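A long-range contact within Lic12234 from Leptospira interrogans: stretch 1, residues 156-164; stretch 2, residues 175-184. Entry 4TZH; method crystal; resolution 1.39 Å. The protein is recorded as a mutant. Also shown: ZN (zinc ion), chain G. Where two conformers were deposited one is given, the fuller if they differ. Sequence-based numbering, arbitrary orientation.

Stretch 1 (156-164) KKLRILNLW
Stretch 2 (175-184) NIRKLFRNQE

The most unusual feature of this contact is a guanidinium nitrogen shared among three backbone carbonyls: Arg159 NH1 lies 3.1 Å from Lys156 O, 3.0 Å from Leu158 O and 2.8 Å from Glu184 O. The first two are hydrogen bonds within stretch 1, with N-H...O angles of 137° and 138°; the third crosses to stretch 2 and, despite its short length, is weak, its angle being 118°. Leu158 O and Glu184 O, both acceptors, approach to 3.3 Å without bonding to each other, and the positively charged group beside them offsets their like partial charges. The Arg159 side chain (chi1 to chi3 m, m, t; chi4 -115°) starts sideways to stretch 2 but brings its end nearer. Glu184 CB sits over one face of the guanidinium, 4.2 Å from Arg159 NE, and Gln183 CG lies obliquely, 3.5 Å from Arg159 NH1.

Gln183 makes the better cross-stretch hydrogen bond. Its CB points toward stretch 1, and the nearly extended chain (chi1 -167°, chi2 173°, chi3 -42°) delivers NE2 to within 2.9 Å of Leu158 O, at an N-H...O angle of 146°. Leu158 O therefore accepts from both Gln183 NE2 and Arg159 NH1. Lys156 O is also near, 3.5 Å from Gln183 NE2, but the angle is too poor for a bond. On the amide's other side, water 1 accepts from Lys156 NZ at 2.8 Å and lies 2.7 Å from Gln183 OE1, within hydrogen-bonding geometry, linking the two side chains, although the CB of Lys156 points away from stretch 2. The lysine chain is m, m, t, t.

The backbone geometry accompanying these contacts is as follows. Stretch 1 is loop or turn from Lys156 (phi/psi -70/-17) through Lys157 (-98/1), Leu158 (-66/126) and Arg159 (-111/-26), then extends into a strand at residues 160-162 (-135/126, -120/111, -106/114). Stretch 2 enters as the end of a helix (Ile176 -63/-51, Arg177 -63/-36), running roughly opposite to the strand, and continues through Phe180 (-119/31) as a loop, with Gln183 at -49/143 and Glu184 at -75/112. The register places Lys156 CA 6.9 Å from Gln183 CA and Arg159 CA 6.3 Å from Glu184 CA, whereas Leu161 CA and Ile176 CA are 10.0 Å apart, a spacing filled by side chains.

There the chemistry becomes apolar. Phe180 (chi1 -55°, chi2 -85°) starts sideways, but its ring reaches inward to two leucines, each oblique to the ring: Leu158 CD2 is 4.0 Å from Phe180 CE1, and Leu161 CD2 is 4.0 Å from Phe180 CE2. Both leucines are t, p. Leu161 and Leu163 (m, t) point toward stretch 2, and Ile176 (m, m) points toward stretch 1; Ile176 CG2 lies 4.3 Å from both Leu161 CD2 and Leu163 CD1. All five residues are buried, so these van der Waals contacts are largely shielded from solvent. The whole contact buries 400 Å², both sides summed. Beyond the interface, Glu184 OE1 (chi1 -171°, chi2 156°, chi3 96°) binds the zinc ion ZN at 2.6 Å.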

ATOM      1  N   LYS A 156      -5.198 -16.837   2.097  1.00 28.13           N
ATOM      2  CA  LYS A 156      -5.158 -17.843   3.163  1.00 28.18           C
ATOM      3  C   LYS A 156      -4.335 -17.475   4.389  1.00 29.97           C
ATOM      4  O   LYS A 156      -4.539 -18.076   5.451  1.00 30.25           O
ATOM      5  CB  LYS A 156      -4.707 -19.211   2.611  1.00 32.63           C
ATOM      6  CG  LYS A 156      -5.539 -19.702   1.426  1.00 40.51           C
ATOM      7  CD  LYS A 156      -6.988 -20.003   1.808  1.00 54.05           C
ATOM      8  CE  LYS A 156      -7.801 -20.468   0.625  1.00 69.18           C
ATOM      9  NZ  LYS A 156      -9.212 -20.740   1.006  1.00 77.46           N
ATOM     10  N   LYS A 157      -3.442 -16.475   4.287  1.00 23.48           N
ATOM     11  CA  LYS A 157      -2.632 -16.064   5.424  1.00 23.57           C
ATOM     12  C   LYS A 157      -3.254 -14.834   6.104  1.00 23.95           C
ATOM     13  O   LYS A 157      -2.738 -14.372   7.125  1.00 24.12           O
ATOM     14  CB  LYS A 157      -1.221 -15.725   4.953  1.00 26.96           C
ATOM     15  CG  LYS A 157      -0.377 -16.971   4.662  1.00 33.28           C
ATOM     16  CD  LYS A 157       1.035 -16.598   4.226  1.00 32.58           C
ATOM     17  CE  LYS A 157       1.833 -15.819   5.244  1.00 39.26           C
ATOM     18  NZ  LYS A 157       3.280 -15.873   4.908  1.00 49.16           N
ATOM     19  N   LEU A 158      -4.396 -14.367   5.577  1.00 22.12           N
ATOM     20  CA  LEU A 158      -5.022 -13.170   6.149  1.00 21.53           C
ATOM     21  C   LEU A 158      -5.510 -13.473   7.574  1.00 23.48           C
ATOM     22  O   LEU A 158      -6.274 -14.440   7.791  1.00 24.42           O
ATOM     23  CB  LEU A 158      -6.143 -12.709   5.237  1.00 21.00           C
ATOM     24  CG  LEU A 158      -6.652 -11.293   5.502  1.00 21.17           C
ATOM     25  CD1 LEU A 158      -5.554 -10.267   5.240  1.00 20.69           C
ATOM     26  CD2 LEU A 158      -7.885 -11.001   4.698  1.00 23.58           C
ATOM     27  N   ARG A 159      -5.072 -12.646   8.536  1.00 22.00           N
ATOM     28  CA  ARG A 159      -5.421 -12.830   9.944  1.00 21.77           C
ATOM     29  C   ARG A 159      -6.341 -11.749  10.459  1.00 21.72           C
ATOM     30  O   ARG A 159      -7.077 -11.966  11.422  1.00 21.79           O
ATOM     31  CB  ARG A 159      -4.152 -12.975  10.800  1.00 27.46           C
ATOM     32  CG  ARG A 159      -3.318 -14.239  10.456  1.00 35.73           C
ATOM     33  CD  ARG A 159      -4.119 -15.543  10.582  1.00 40.89           C
ATOM     34  NE  ARG A 159      -3.439 -16.720  10.021  1.00 46.58           N
ATOM     35  CZ  ARG A 159      -3.864 -17.429   8.976  1.00 53.69           C
ATOM     36  NH1 ARG A 159      -4.972 -17.084   8.333  1.00 33.12           N
ATOM     37  NH2 ARG A 159      -3.175 -18.481   8.556  1.00 45.98           N
ATOM     38  N   ILE A 160      -6.295 -10.563   9.836  1.00 18.14           N
ATOM     39  CA  ILE A 160      -7.164  -9.446  10.197  1.00 18.02           C
ATOM     40  C   ILE A 160      -7.715  -8.821   8.951  1.00 18.03           C
ATOM     41  O   ILE A 160      -6.938  -8.408   8.068  1.00 17.07           O
ATOM     42  CB  ILE A 160      -6.453  -8.351  11.033  1.00 20.85           C
ATOM     43  CG1 ILE A 160      -5.873  -8.928  12.347  1.00 22.74           C
ATOM     44  CG2 ILE A 160      -7.431  -7.208  11.332  1.00 23.13           C
ATOM     45  CD1 ILE A 160      -5.221  -7.845  13.226  1.00 31.79           C
ATOM     46  N   LEU A 161      -9.056  -8.714   8.889  1.00 17.46           N
ATOM     47  CA  LEU A 161      -9.714  -7.981   7.817  1.00 17.30           C
ATOM     48  C   LEU A 161     -10.521  -6.866   8.497  1.00 17.38           C
ATOM     49  O   LEU A 161     -11.480  -7.190   9.217  1.00 18.93           O
ATOM     50  CB  LEU A 161     -10.637  -8.887   6.983  1.00 19.13           C
ATOM     51  CG  LEU A 161     -11.461  -8.195   5.914  1.00 20.32           C
ATOM     52  CD1 LEU A 161     -10.568  -7.526   4.861  1.00 20.77           C
ATOM     53  CD2 LEU A 161     -12.404  -9.200   5.221  1.00 22.70           C
ATOM     54  N   ASN A 162     -10.134  -5.592   8.331  1.00 15.34           N
ATOM     55  CA  ASN A 162     -10.828  -4.516   9.038  1.00 15.03           C
ATOM     56  C   ASN A 162     -11.701  -3.732   8.079  1.00 17.55           C
ATOM     57  O   ASN A 162     -11.187  -3.073   7.168  1.00 17.19           O
ATOM     58  CB  ASN A 162      -9.796  -3.637   9.730  1.00 15.03           C
ATOM     59  CG  ASN A 162     -10.475  -2.726  10.713  1.00 21.52           C
ATOM     60  OD1 ASN A 162     -11.525  -2.170  10.425  1.00 19.35           O
ATOM     61  ND2 ASN A 162      -9.933  -2.681  11.953  1.00 23.30           N
ATOM     62  N   LEU A 163     -13.005  -3.826   8.289  1.00 15.85           N
ATOM     63  CA  LEU A 163     -14.010  -3.166   7.444  1.00 16.14           C
ATOM     64  C   LEU A 163     -14.789  -2.132   8.240  1.00 18.39           C
ATOM     65  O   LEU A 163     -15.861  -1.721   7.801  1.00 18.88           O
ATOM     66  CB  LEU A 163     -15.005  -4.200   6.833  1.00 18.43           C
ATOM     67  CG  LEU A 163     -14.316  -5.317   6.025  1.00 23.45           C
ATOM     68  CD1 LEU A 163     -15.337  -6.360   5.571  1.00 25.01           C
ATOM     69  CD2 LEU A 163     -13.607  -4.752   4.812  1.00 25.05           C
ATOM     70  N   TRP A 164     -14.266  -1.687   9.404  1.00 16.68           N
ATOM     71  CA  TRP A 164     -15.010  -0.706  10.195  1.00 17.08           C
ATOM     72  C   TRP A 164     -15.395   0.525   9.388  1.00 18.53           C
ATOM     73  O   TRP A 164     -14.670   0.947   8.490  1.00 17.95           O
ATOM     74  CB  TRP A 164     -14.171  -0.215  11.372  1.00 17.29           C
ATOM     75  CG  TRP A 164     -14.011  -1.213  12.503  1.00 17.93           C
ATOM     76  CD1 TRP A 164     -14.873  -2.207  12.869  1.00 20.61           C
ATOM     77  CD2 TRP A 164     -12.950  -1.229  13.457  1.00 17.79           C
ATOM     78  NE1 TRP A 164     -14.390  -2.863  13.996  1.00 19.78           N
ATOM     79  CE2 TRP A 164     -13.202  -2.296  14.358  1.00 19.46           C
ATOM     80  CE3 TRP A 164     -11.784  -0.481  13.615  1.00 17.86           C
ATOM     81  CZ2 TRP A 164     -12.342  -2.595  15.422  1.00 19.51           C
ATOM     82  CZ3 TRP A 164     -10.930  -0.775  14.670  1.00 19.15           C
ATOM     83  CH2 TRP A 164     -11.199  -1.836  15.541  1.00 19.81           C
ATOM     84  N   ASN A 175     -21.996 -13.691   4.729  1.00 35.43           N
ATOM     85  CA  ASN A 175     -21.416 -13.918   3.399  1.00 35.01           C
ATOM     86  C   ASN A 175     -19.908 -13.660   3.383  1.00 38.72           C
ATOM     87  O   ASN A 175     -19.151 -14.433   2.784  1.00 39.21           O
ATOM     88  CB  ASN A 175     -22.135 -13.072   2.346  1.00 37.75           C
ATOM     89  CG  ASN A 175     -23.590 -13.458   2.125  1.00 59.24           C
ATOM     90  OD1 ASN A 175     -24.250 -14.087   2.968  1.00 53.27           O
ATOM     91  ND2 ASN A 175     -24.131 -13.063   0.991  1.00 52.97           N
ATOM     92  N   ILE A 176     -19.489 -12.587   4.076  1.00 34.80           N
ATOM     93  CA  ILE A 176     -18.082 -12.193   4.211  0.50 32.55           C
ATOM     94  C   ILE A 176     -17.339 -13.306   4.960  1.00 35.25           C
ATOM     95  O   ILE A 176     -16.294 -13.795   4.516  1.00 34.27           O
ATOM     96  CB  ILE A 176     -17.992 -10.818   4.958  0.50 34.25           C
ATOM     97  CG1 ILE A 176     -18.700  -9.673   4.178  0.50 35.09           C
ATOM     98  CG2 ILE A 176     -16.541 -10.441   5.345  0.50 32.97           C
ATOM     99  CD1 ILE A 176     -18.063  -9.228   2.822  0.50 38.71           C
ATOM    100  N   ARG A 177     -17.896 -13.709   6.105  1.00 32.17           N
ATOM    101  CA  ARG A 177     -17.282 -14.734   6.938  1.00 32.06           C
ATOM    102  C   ARG A 177     -17.208 -16.059   6.212  1.00 37.43           C
ATOM    103  O   ARG A 177     -16.209 -16.763   6.367  1.00 36.63           O
ATOM    104  CB  ARG A 177     -17.991 -14.866   8.289  1.00 33.34           C
ATOM    105  CG  ARG A 177     -17.894 -13.587   9.121  1.00 38.17           C
ATOM    106  CD  ARG A 177     -18.537 -13.749  10.484  1.00 49.95           C
ATOM    107  NE  ARG A 177     -18.260 -12.599  11.359  1.00 57.38           N
ATOM    108  CZ  ARG A 177     -17.167 -12.474  12.103  1.00 66.21           C
ATOM    109  NH1 ARG A 177     -16.239 -13.421  12.093  1.00 52.12           N
ATOM    110  NH2 ARG A 177     -16.992 -11.396  12.861  1.00 45.21           N
ATOM    111  N   LYS A 178     -18.233 -16.381   5.374  1.00 35.25           N
ATOM    112  CA  LYS A 178     -18.221 -17.619   4.593  1.00 35.74           C
ATOM    113  C   LYS A 178     -17.027 -17.699   3.636  1.00 38.92           C
ATOM    114  O   LYS A 178     -16.539 -18.802   3.384  1.00 38.96           O
ATOM    115  CB  LYS A 178     -19.533 -17.791   3.817  1.00 39.78           C
ATOM    116  CG  LYS A 178     -20.547 -18.681   4.519  1.00 63.12           C
ATOM    117  CD  LYS A 178     -21.845 -18.826   3.720  1.00 74.87           C
ATOM    118  CE  LYS A 178     -22.087 -20.247   3.242  1.00 86.39           C
ATOM    119  NZ  LYS A 178     -23.225 -20.332   2.287  1.00 95.47           N
ATOM    120  N   LEU A 179     -16.509 -16.541   3.145  1.00 35.17           N
ATOM    121  CA  LEU A 179     -15.346 -16.556   2.251  1.00 34.84           C
ATOM    122  C   LEU A 179     -14.116 -17.173   2.922  1.00 39.42           C
ATOM    123  O   LEU A 179     -13.255 -17.732   2.231  1.00 40.77           O
ATOM    124  CB  LEU A 179     -14.982 -15.142   1.750  1.00 34.31           C
ATOM    125  CG  LEU A 179     -16.032 -14.349   0.972  1.00 39.11           C
ATOM    126  CD1 LEU A 179     -15.515 -12.960   0.679  1.00 38.09           C
ATOM    127  CD2 LEU A 179     -16.426 -15.073  -0.341  1.00 41.76           C
ATOM    128  N   PHE A 180     -14.039 -17.064   4.262  1.00 35.50           N
ATOM    129  CA  PHE A 180     -12.909 -17.541   5.080  1.00 35.07           C
ATOM    130  C   PHE A 180     -13.345 -18.613   6.077  1.00 44.70           C
ATOM    131  O   PHE A 180     -12.770 -18.699   7.172  1.00 44.77           O
ATOM    132  CB  PHE A 180     -12.341 -16.373   5.876  1.00 33.79           C
ATOM    133  CG  PHE A 180     -11.943 -15.180   5.051  1.00 30.55           C
ATOM    134  CD1 PHE A 180     -10.690 -15.116   4.457  1.00 30.86           C
ATOM    135  CD2 PHE A 180     -12.809 -14.112   4.891  1.00 30.37           C
ATOM    136  CE1 PHE A 180     -10.306 -13.985   3.732  1.00 30.69           C
ATOM    137  CE2 PHE A 180     -12.440 -13.002   4.139  1.00 31.74           C
ATOM    138  CZ  PHE A 180     -11.185 -12.942   3.573  1.00 28.60           C
ATOM    139  N   ARG A 181     -14.364 -19.402   5.707  1.00 45.29           N
ATOM    140  CA  ARG A 181     -15.007 -20.426   6.529  1.00 47.70           C
ATOM    141  C   ARG A 181     -14.088 -21.126   7.541  1.00 53.95           C
ATOM    142  O   ARG A 181     -14.315 -20.976   8.739  1.00 55.79           O
ATOM    143  CB  ARG A 181     -15.742 -21.462   5.653  1.00 51.18           C
ATOM    144  CG  ARG A 181     -16.823 -22.236   6.405  1.00 66.68           C
ATOM    145  CD  ARG A 181     -17.544 -23.216   5.507  1.00 85.59           C
ATOM    146  NE  ARG A 181     -18.465 -24.066   6.263  1.00 98.51           N
ATOM    147  CZ  ARG A 181     -19.329 -24.914   5.713  1.00115.02           C
ATOM    148  NH1 ARG A 181     -19.404 -25.033   4.392  1.00101.88           N
ATOM    149  NH2 ARG A 181     -20.127 -25.645   6.478  1.00104.88           N
ATOM    150  N   ASN A 182     -13.074 -21.876   7.083  1.00 50.36           N
ATOM    151  CA  ASN A 182     -12.216 -22.647   7.993  1.00 50.25           C
ATOM    152  C   ASN A 182     -11.095 -21.853   8.652  1.00 49.22           C
ATOM    153  O   ASN A 182     -10.761 -22.101   9.814  1.00 49.69           O
ATOM    154  CB  ASN A 182     -11.637 -23.880   7.285  1.00 54.72           C
ATOM    155  CG  ASN A 182     -12.669 -24.781   6.643  1.00 91.44           C
ATOM    156  OD1 ASN A 182     -13.631 -25.236   7.278  1.00 88.45           O
ATOM    157  ND2 ASN A 182     -12.481 -25.069   5.364  1.00 86.00           N
ATOM    158  N   GLN A 183     -10.508 -20.924   7.888  1.00 40.69           N
ATOM    159  CA  GLN A 183      -9.366 -20.080   8.201  1.00 37.20           C
ATOM    160  C   GLN A 183      -9.382 -19.325   9.536  1.00 35.42           C
ATOM    161  O   GLN A 183     -10.429 -18.823   9.958  1.00 33.55           O
ATOM    162  CB  GLN A 183      -9.239 -19.077   7.068  1.00 36.95           C
ATOM    163  CG  GLN A 183      -7.935 -18.304   7.029  1.00 36.32           C
ATOM    164  CD  GLN A 183      -7.899 -17.500   5.770  1.00 41.29           C
ATOM    165  OE1 GLN A 183      -8.287 -17.971   4.694  1.00 33.01           O
ATOM    166  NE2 GLN A 183      -7.450 -16.272   5.889  1.00 29.06           N
ATOM    167  N   GLU A 184      -8.186 -19.211  10.161  1.00 30.93           N
ATOM    168  CA  GLU A 184      -7.933 -18.442  11.374  1.00 30.03           C
ATOM    169  C   GLU A 184      -7.917 -16.961  10.931  1.00 31.29           C
ATOM    170  O   GLU A 184      -7.053 -16.570  10.146  1.00 33.03           O
ATOM    171  CB  GLU A 184      -6.551 -18.816  11.915  1.00 32.07           C
ATOM    172  CG  GLU A 184      -6.152 -18.295  13.283  1.00 46.92           C
ATOM    173  CD  GLU A 184      -5.084 -19.161  13.929  1.00 81.03           C
ATOM    174  OE1 GLU A 184      -3.885 -18.817  13.818  1.00 78.82           O
ATOM    175  OE2 GLU A 184      -5.443 -20.227  14.476  1.00 81.45           O
TER
HETATM  176 ZN    ZN G 305      -3.336 -18.818  16.340  0.50 43.59          ZN
HETATM  177  O   HOH W   1     -10.026 -18.776   2.819  1.00 41.87           O